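Local coordinates for protein endolysin (Clostridium phage phiCD27, PDB 3QAY) that probably cleaves the amide bond between N-acetylmuramic acid and L-alanine in clostridial peptidoglycan, as a zinc-dependent phage amidase, at residues G9-I12 and C18-A21. Numbering follows the deposited sequence.
Sequences GHSI and CTSA. With ZN (zinc ion), chain E.
Thr19 and Ser11 grip each other through two hydrogen bonds, and beside them the zinc ligand His10 lies against Ser20, an example of how a loop folded back on itself can position a metal-binding side chain. The backbone N of Thr19 donates to Ser11 O at 2.9 Å in a nearly straight bond, 165° at the hydrogen. In return, the Ser11 N–H reaches the side-chain oxygen OG1 of Thr19, more bent at 146°. With chi1 at 63°, Thr19 holds OG1 between its backbone N and carbonyl carbon, where it faces Ser11 N and also packs 3.2 Å from His10 CB. Glu65 then hydrogen-bonds to both Thr19 OG1 and Ser11 OG, so one carboxylate ties the two hydroxyls together from outside the pair.

The imidazole of His10 is the other tightly packed element. Ser20 CA sits over one ring face, 3.6 Å from the centroid, in a CH-pi contact, while Ser20 CB lies 3.5 Å from His10 CG. This packing probably helps fix the ring's rotation as His10 NE2 binds the zinc ion at 2.0 Å; a water ligand stands 2.4 Å from the metal, and Glu27 and His85 supply further protein ligands.

Contact is looser toward Ile12 and Cys18. Their backbones form a single bridge, yet between their side chains the closest approach is 4.3 Å, from Ile12 CG1 to Cys18 SG; Ser11 is buried, whereas these two keep partial access to solvent.

Both segments belong to the connection between strand 3-8 and helix 27-44. Gly9 pairs through its backbone with Leu84 of neighbouring strand 80-87, whereas Ile12 and Cys18 rest on Tyr28 and Ser20 OG is hydrogen-bonded to Tyr28 N, joining the folded loop to the start of helix 27-44.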
loop_
_atom_site.group_PDB
_atom_site.type_symbol
_atom_site.label_atom_id
_atom_site.label_comp_id
_atom_site.label_asym_id
_atom_site.label_seq_id
_atom_site.Cartn_x
_atom_site.Cartn_y
_atom_site.Cartn_z
ATOM N N GLY A 9 0.365 3.431 -5.309
ATOM C CA GLY A 9 1.119 2.886 -6.415
ATOM C C GLY A 9 0.474 3.177 -7.755
ATOM O O GLY A 9 -0.752 3.282 -7.860
ATOM N N HIS A 10 1.322 3.337 -8.769
ATOM C CA HIS A 10 0.911 3.518 -10.162
ATOM C C HIS A 10 0.304 4.892 -10.421
ATOM O O HIS A 10 0.321 5.755 -9.545
ATOM C CB HIS A 10 -0.008 2.373 -10.584
ATOM C CG HIS A 10 0.554 1.029 -10.248
ATOM N ND1 HIS A 10 1.626 0.489 -10.924
ATOM C CD2 HIS A 10 0.236 0.145 -9.275
ATOM C CE1 HIS A 10 1.920 -0.688 -10.405
ATOM N NE2 HIS A 10 1.092 -0.922 -9.402
ATOM N N SER A 11 -0.187 5.097 -11.642
ATOM C CA SER A 11 -0.754 6.378 -12.058
ATOM C C SER A 11 -1.574 6.237 -13.335
ATOM O O SER A 11 -1.553 5.201 -13.998
ATOM C CB SER A 11 0.366 7.391 -12.306
ATOM O OG SER A 11 1.197 6.983 -13.382
ATOM N N ILE A 12 -2.287 7.303 -13.677
ATOM C CA ILE A 12 -2.933 7.418 -14.968
ATOM C C ILE A 12 -2.099 8.360 -15.823
ATOM O O ILE A 12 -1.985 9.550 -15.511
ATOM C CB ILE A 12 -4.365 7.949 -14.840
ATOM C CG1 ILE A 12 -5.234 6.932 -14.108
ATOM C CG2 ILE A 12 -4.950 8.243 -16.220
ATOM C CD1 ILE A 12 -6.668 7.357 -13.944
ATOM N N CYS A 18 -3.685 3.505 -17.608
ATOM C CA CYS A 18 -3.412 3.293 -16.188
ATOM C C CYS A 18 -2.293 2.266 -16.038
ATOM O O CYS A 18 -2.346 1.195 -16.635
ATOM C CB CYS A 18 -4.659 2.807 -15.468
ATOM S SG CYS A 18 -4.438 2.707 -13.693
ATOM N N THR A 19 -1.289 2.585 -15.229
ATOM C CA THR A 19 -0.086 1.757 -15.159
ATOM C C THR A 19 -0.214 0.598 -14.159
ATOM O O THR A 19 0.702 -0.223 -14.032
ATOM C CB THR A 19 1.140 2.610 -14.819
ATOM O OG1 THR A 19 0.986 3.189 -13.515
ATOM C CG2 THR A 19 1.318 3.714 -15.863
ATOM N N SER A 20 -1.353 0.522 -13.469
ATOM C CA SER A 20 -1.567 -0.501 -12.448
ATOM C C SER A 20 -2.088 -1.799 -13.050
ATOM O O SER A 20 -2.499 -1.838 -14.213
ATOM C CB SER A 20 -2.551 0.010 -11.383
ATOM O OG SER A 20 -3.901 -0.077 -11.803
ATOM N N ALA A 21 -2.082 -2.862 -12.246
ATOM C CA ALA A 21 -2.801 -4.080 -12.609
ATOM C C ALA A 21 -4.300 -3.779 -12.671
ATOM O O ALA A 21 -4.785 -2.843 -12.024
ATOM C CB ALA A 21 -2.522 -5.194 -11.618
HETATM ZN ZN ZN E . 1.103 -2.422 -8.074
HETATM O O HOH W 1 3.359 -2.679 -8.931
#